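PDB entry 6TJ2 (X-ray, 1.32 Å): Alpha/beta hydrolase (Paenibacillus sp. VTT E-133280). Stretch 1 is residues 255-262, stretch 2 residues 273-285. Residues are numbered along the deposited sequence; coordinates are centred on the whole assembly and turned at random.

Stretch 1, residues 255-262: FRFIEGKG
Stretch 2 (273-285) KMMAELMVKAGRD

Strand 256-260 lies against helix 273-283 in nearly antiparallel fashion, the axes 167° apart in direction and 8.5 Å apart at closest approach. CA of Ile258 sits 6.0 Å from CA of Ala282, and CA of Gly260 7.2 Å from CA of Leu278. Extended phi/psi values alternate the side chains, so Arg256 and Ile258 point toward the helix and Phe257 away.

Arg256 (chi1-chi3 t, t, m) reaches the helix C-terminus, where carbonyls lack helical amide partners. Its NH1 donates to Arg284 O (2.8 Å) and Lys281 O (3.0 Å), and NH2 also donates to Arg284 O (2.9 Å); both acceptors lie near the guanidinium plane. Arg284, with psi 156°, has left the helical conformation.

Ile258 (m, m) forms the apolar centre: its CG2 lies 4.0 Å from Leu278 CD2 and its CG1 4.1 Å from Ala282 CB. Leu278 adopts m, t. Glu259 points away, but its carbonyl O accepts from a water (2.8 Å) that in turn accepts from Lys281 NZ (2.9 Å; rotamer m, t, p, t).

At Gly260 (-143/179), CA packs 3.9 Å from Leu278 CD1; an ideal CB would clash there, at 2.5 Å. Finally, Lys261 O approaches Met274 CE (t, t, p) to 3.3 Å.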

ATOM      1  N   PHE A 255     -16.421   5.390  -4.734  1.00 13.36           N
ATOM      2  CA  PHE A 255     -15.771   6.693  -4.468  1.00 13.06           C
ATOM      3  C   PHE A 255     -14.554   6.827  -5.355  1.00 11.62           C
ATOM      4  O   PHE A 255     -14.009   5.824  -5.879  1.00 12.52           O
ATOM      5  CB  PHE A 255     -15.409   6.828  -2.971  1.00 12.85           C
ATOM      6  CG  PHE A 255     -14.364   5.843  -2.536  1.00 11.85           C
ATOM      7  CD1 PHE A 255     -13.040   6.185  -2.530  1.00 11.07           C
ATOM      8  CD2 PHE A 255     -14.683   4.558  -2.173  1.00 13.55           C
ATOM      9  CE1 PHE A 255     -12.061   5.269  -2.181  1.00 12.88           C
ATOM     10  CE2 PHE A 255     -13.714   3.661  -1.768  1.00 12.83           C
ATOM     11  CZ  PHE A 255     -12.402   4.010  -1.749  1.00 12.99           C
ATOM     12  N   ARG A 256     -14.050   8.034  -5.460  1.00 10.80           N
ATOM     13  CA  ARG A 256     -12.797   8.322  -6.163  1.00 10.52           C
ATOM     14  C   ARG A 256     -11.631   8.297  -5.200  1.00 10.62           C
ATOM     15  O   ARG A 256     -11.588   9.083  -4.239  1.00 11.10           O
ATOM     16  CB  ARG A 256     -12.821   9.696  -6.830  1.00 11.14           C
ATOM     17  CG  ARG A 256     -11.583  10.007  -7.671  1.00 10.84           C
ATOM     18  CD  ARG A 256     -11.436  11.493  -8.010  1.00 11.60           C
ATOM     19  NE  ARG A 256     -12.593  11.890  -8.776  1.00 11.51           N
ATOM     20  CZ  ARG A 256     -12.941  13.169  -8.973  1.00 11.52           C
ATOM     21  NH1 ARG A 256     -12.147  14.133  -8.560  1.00 12.41           N
ATOM     22  NH2 ARG A 256     -14.077  13.436  -9.566  1.00 12.12           N
ATOM     23  N   PHE A 257     -10.734   7.354  -5.399  1.00 10.10           N
ATOM     24  CA  PHE A 257      -9.540   7.203  -4.580  1.00  9.20           C
ATOM     25  C   PHE A 257      -8.406   8.041  -5.123  1.00 10.15           C
ATOM     26  O   PHE A 257      -8.039   7.899  -6.304  1.00 11.20           O
ATOM     27  CB  PHE A 257      -9.109   5.731  -4.548  1.00  9.78           C
ATOM     28  CG  PHE A 257      -7.867   5.470  -3.727  1.00  9.42           C
ATOM     29  CD1 PHE A 257      -7.858   5.719  -2.347  1.00 10.13           C
ATOM     30  CD2 PHE A 257      -6.744   4.857  -4.278  1.00 10.62           C
ATOM     31  CE1 PHE A 257      -6.714   5.502  -1.605  1.00 11.26           C
ATOM     32  CE2 PHE A 257      -5.614   4.614  -3.532  1.00 10.83           C
ATOM     33  CZ  PHE A 257      -5.593   4.919  -2.164  1.00 11.95           C
ATOM     34  N   ILE A 258      -7.760   8.831  -4.270  1.00 10.53           N
ATOM     35  CA  ILE A 258      -6.552   9.623  -4.572  1.00 11.19           C
ATOM     36  C   ILE A 258      -5.526   9.361  -3.487  1.00 10.45           C
ATOM     37  O   ILE A 258      -5.864   9.465  -2.296  1.00 11.32           O
ATOM     38  CB  ILE A 258      -6.866  11.125  -4.713  1.00 11.31           C
ATOM     39  CG1 ILE A 258      -7.871  11.403  -5.860  1.00 11.17           C
ATOM     40  CG2 ILE A 258      -5.579  11.918  -4.868  1.00 12.45           C
ATOM     41  CD1 ILE A 258      -7.422  11.057  -7.247  1.00 12.96           C
ATOM     42  N   GLU A 259      -4.322   8.996  -3.861  1.00 10.94           N
ATOM     43  CA  GLU A 259      -3.254   8.640  -2.934  1.00 10.83           C
ATOM     44  C   GLU A 259      -2.166   9.689  -2.953  1.00 11.70           C
ATOM     45  O   GLU A 259      -1.799  10.214  -3.999  1.00 12.49           O
ATOM     46  CB  GLU A 259      -2.651   7.302  -3.391  1.00 13.68           C
ATOM     47  CG  GLU A 259      -1.607   6.697  -2.456  1.00 15.91           C
ATOM     48  CD  GLU A 259      -0.834   5.573  -3.183  1.00 19.15           C
ATOM     49  OE1 GLU A 259       0.031   5.890  -4.058  1.00 28.22           O
ATOM     50  OE2 GLU A 259      -1.006   4.485  -2.774  1.00 24.47           O
ATOM     51  N   GLY A 260      -1.598   9.941  -1.799  1.00 11.03           N
ATOM     52  CA  GLY A 260      -0.415  10.768  -1.643  1.00 11.64           C
ATOM     53  C   GLY A 260       0.516  10.282  -0.585  1.00  9.95           C
ATOM     54  O   GLY A 260       0.242   9.268   0.076  1.00 10.69           O
ATOM     55  N   LYS A 261       1.617  10.999  -0.438  1.00 11.46           N
ATOM     56  CA  LYS A 261       2.648  10.698   0.559  1.00 11.59           C
ATOM     57  C   LYS A 261       2.514  11.649   1.736  1.00 11.92           C
ATOM     58  O   LYS A 261       2.490  12.862   1.548  1.00 13.58           O
ATOM     59  CB  LYS A 261       4.017  10.824  -0.121  1.00 14.35           C
ATOM     60  CG  LYS A 261       5.200  10.626   0.819  1.00 20.79           C
ATOM     61  CD  LYS A 261       6.652  10.700   0.255  1.00 24.56           C
ATOM     62  CE  LYS A 261       7.724  10.146   1.204  1.00 26.01           C
ATOM     63  NZ  LYS A 261       7.383   8.820   1.804  1.00 30.10           N
ATOM     64  N   GLY A 262       2.458  11.092   2.923  1.00  9.82           N
ATOM     65  CA  GLY A 262       2.424  11.863   4.156  1.00 10.16           C
ATOM     66  C   GLY A 262       1.790  11.127   5.302  1.00  9.69           C
ATOM     67  O   GLY A 262       1.551   9.944   5.237  1.00 10.77           O
ATOM     68  N   LYS A 273       1.683  22.898  -0.613  1.00 13.86           N
ATOM     69  CA  LYS A 273       1.399  23.007  -2.048  1.00 14.62           C
ATOM     70  C   LYS A 273       1.024  21.638  -2.598  1.00 13.29           C
ATOM     71  O   LYS A 273       0.052  21.520  -3.346  1.00 13.88           O
ATOM     72  CB  LYS A 273       2.616  23.594  -2.763  1.00 18.27           C
ATOM     73  CG  LYS A 273       2.402  23.818  -4.250  1.00 23.65           C
ATOM     74  CD  LYS A 273       3.676  24.229  -4.965  1.00 32.22           C
ATOM     75  CE  LYS A 273       3.615  23.953  -6.455  1.00 37.55           C
ATOM     76  NZ  LYS A 273       4.319  25.007  -7.225  1.00 44.17           N
ATOM     77  N   MET A 274       1.784  20.627  -2.213  1.00 12.74           N
ATOM     78  CA  MET A 274       1.470  19.253  -2.633  1.00 13.36           C
ATOM     79  C   MET A 274       0.079  18.826  -2.113  1.00 11.69           C
ATOM     80  O   MET A 274      -0.735  18.255  -2.864  1.00 12.18           O
ATOM     81  CB  MET A 274       2.550  18.312  -2.111  1.00 15.82           C
ATOM     82  CG  MET A 274       2.339  16.889  -2.505  1.00 17.61           C
ATOM     83  SD  MET A 274       3.258  15.727  -1.467  1.00 25.19           S
ATOM     84  CE  MET A 274       2.200  15.795  -0.011  1.00 20.92           C
ATOM     85  N   MET A 275      -0.238  19.170  -0.879  1.00 11.98           N
ATOM     86  CA  MET A 275      -1.551  18.840  -0.324  1.00 12.73           C
ATOM     87  C   MET A 275      -2.686  19.538  -1.043  1.00 11.03           C
ATOM     88  O   MET A 275      -3.726  18.921  -1.339  1.00 12.24           O
ATOM     89  CB  MET A 275      -1.640  19.135   1.180  1.00 13.35           C
ATOM     90  CG  MET A 275      -0.766  18.250   2.030  1.00 13.67           C
ATOM     91  SD  MET A 275      -1.079  16.445   1.819  1.00 17.28           S
ATOM     92  CE  MET A 275      -2.865  16.461   1.885  1.00 17.81           C
ATOM     93  N   ALA A 276      -2.509  20.816  -1.363  1.00 11.42           N
ATOM     94  CA  ALA A 276      -3.521  21.563  -2.138  1.00 12.21           C
ATOM     95  C   ALA A 276      -3.745  20.874  -3.471  1.00 12.87           C
ATOM     96  O   ALA A 276      -4.885  20.680  -3.881  1.00 12.52           O
ATOM     97  CB  ALA A 276      -3.049  22.990  -2.300  1.00 12.95           C
ATOM     98  N   GLU A 277      -2.682  20.456  -4.140  1.00 13.01           N
ATOM     99  CA  GLU A 277      -2.837  19.768  -5.433  1.00 13.87           C
ATOM    100  C   GLU A 277      -3.603  18.460  -5.264  1.00 11.33           C
ATOM    101  O   GLU A 277      -4.451  18.146  -6.106  1.00 12.52           O
ATOM    102  CB  GLU A 277      -1.469  19.536  -6.062  1.00 16.03           C
ATOM    103  CG  GLU A 277      -0.754  20.808  -6.457  1.00 22.10           C
ATOM    104  CD  GLU A 277       0.704  20.543  -6.827  1.00 28.05           C
ATOM    105  OE1 GLU A 277       1.207  19.394  -6.632  1.00 38.57           O
ATOM    106  OE2 GLU A 277       1.343  21.475  -7.301  1.00 34.61           O
ATOM    107  N   LEU A 278      -3.332  17.724  -4.217  1.00 11.69           N
ATOM    108  CA  LEU A 278      -4.062  16.484  -3.958  1.00 11.78           C
ATOM    109  C   LEU A 278      -5.534  16.724  -3.671  1.00 11.54           C
ATOM    110  O   LEU A 278      -6.430  15.973  -4.126  1.00 11.64           O
ATOM    111  CB  LEU A 278      -3.460  15.683  -2.801  1.00 12.72           C
ATOM    112  CG  LEU A 278      -2.091  15.060  -3.110  1.00 13.01           C
ATOM    113  CD1 LEU A 278      -1.449  14.571  -1.843  1.00 15.96           C
ATOM    114  CD2 LEU A 278      -2.238  13.928  -4.145  1.00 16.16           C
ATOM    115  N   MET A 279      -5.822  17.807  -2.951  1.00 11.35           N
ATOM    116  CA  MET A 279      -7.223  18.130  -2.638  1.00 12.05           C
ATOM    117  C   MET A 279      -7.962  18.540  -3.891  1.00 10.92           C
ATOM    118  O   MET A 279      -9.139  18.199  -4.044  1.00 11.09           O
ATOM    119  CB  MET A 279      -7.280  19.237  -1.579  1.00 11.83           C
ATOM    120  CG  MET A 279      -6.793  18.726  -0.243  1.00 11.77           C
ATOM    121  SD  MET A 279      -6.610  20.048   0.934  1.00 20.67           S
ATOM    122  CE  MET A 279      -6.577  19.170   2.496  1.00 20.56           C
ATOM    123  N   VAL A 280      -7.299  19.230  -4.837  1.00 11.21           N
ATOM    124  CA  VAL A 280      -7.952  19.510  -6.142  1.00 12.50           C
ATOM    125  C   VAL A 280      -8.181  18.210  -6.887  1.00 11.13           C
ATOM    126  O   VAL A 280      -9.204  18.035  -7.504  1.00 12.08           O
ATOM    127  CB  VAL A 280      -7.092  20.522  -6.925  1.00 13.04           C
ATOM    128  CG1 VAL A 280      -7.585  20.712  -8.367  1.00 13.24           C
ATOM    129  CG2 VAL A 280      -7.038  21.866  -6.204  1.00 13.27           C
ATOM    130  N   LYS A 281      -7.209  17.302  -6.903  1.00 11.83           N
ATOM    131  CA  LYS A 281      -7.372  16.012  -7.618  1.00 13.97           C
ATOM    132  C   LYS A 281      -8.525  15.190  -7.043  1.00 12.79           C
ATOM    133  O   LYS A 281      -9.284  14.543  -7.771  1.00 12.49           O
ATOM    134  CB  LYS A 281      -6.103  15.182  -7.494  1.00 16.45           C
ATOM    135  CG  LYS A 281      -5.055  15.407  -8.570  1.00 22.47           C
ATOM    136  CD  LYS A 281      -3.911  14.391  -8.387  1.00 21.80           C
ATOM    137  CE  LYS A 281      -4.009  13.003  -8.991  1.00 24.41           C
ATOM    138  NZ  LYS A 281      -2.629  12.421  -9.102  1.00 23.49           N
ATOM    139  N   ALA A 282      -8.784  15.309  -5.721  1.00 12.01           N
ATOM    140  CA  ALA A 282      -9.874  14.610  -5.049  1.00 12.19           C
ATOM    141  C   ALA A 282     -11.212  15.352  -5.211  1.00 12.22           C
ATOM    142  O   ALA A 282     -12.251  14.724  -5.282  1.00 13.39           O
ATOM    143  CB  ALA A 282      -9.492  14.406  -3.598  1.00 12.35           C
ATOM    144  N   GLY A 283     -11.171  16.686  -5.328  1.00 11.81           N
ATOM    145  CA  GLY A 283     -12.385  17.521  -5.320  1.00 12.50           C
ATOM    146  C   GLY A 283     -12.930  17.892  -6.678  1.00 12.84           C
ATOM    147  O   GLY A 283     -14.148  18.195  -6.779  1.00 13.81           O
ATOM    148  N   ARG A 284     -12.107  17.864  -7.729  1.00 11.26           N
ATOM    149  CA  ARG A 284     -12.493  18.337  -9.062  1.00 12.19           C
ATOM    150  C   ARG A 284     -13.563  17.459  -9.647  1.00 12.50           C
ATOM    151  O   ARG A 284     -13.719  16.293  -9.268  1.00 13.06           O
ATOM    152  CB  ARG A 284     -11.294  18.424  -9.980  1.00 11.57           C
ATOM    153  CG  ARG A 284     -10.669  17.070 -10.298  1.00 11.48           C
ATOM    154  CD  ARG A 284      -9.447  17.270 -11.141  1.00 12.62           C
ATOM    155  NE  ARG A 284      -8.744  16.016 -11.368  1.00 11.45           N
ATOM    156  CZ  ARG A 284      -7.632  15.910 -12.069  1.00 13.35           C
ATOM    157  NH1 ARG A 284      -7.171  16.916 -12.784  1.00 17.35           N
ATOM    158  NH2 ARG A 284      -6.975  14.748 -12.099  1.00 14.33           N
ATOM    159  N   ASP A 285     -14.344  17.989 -10.581  1.00 13.38           N
ATOM    160  CA  ASP A 285     -15.284  17.131 -11.343  1.00 15.68           C
ATOM    161  C   ASP A 285     -14.584  16.001 -12.171  1.00 17.66           C
ATOM    162  O   ASP A 285     -13.351  16.232 -12.461  1.00 16.45           O
ATOM    163  CB  ASP A 285     -16.099  18.039 -12.238  1.00 17.50           C
ATOM    164  CG  ASP A 285     -17.133  18.834 -11.473  1.00 23.00           C
ATOM    165  OD1 ASP A 285     -17.606  18.349 -10.367  1.00 22.49           O
ATOM    166  OD2 ASP A 285     -17.589  19.836 -12.090  1.00 28.09           O
TER
HETATM  167  O   HOH W   1      -2.511  10.950  -6.606  1.00 16.19           O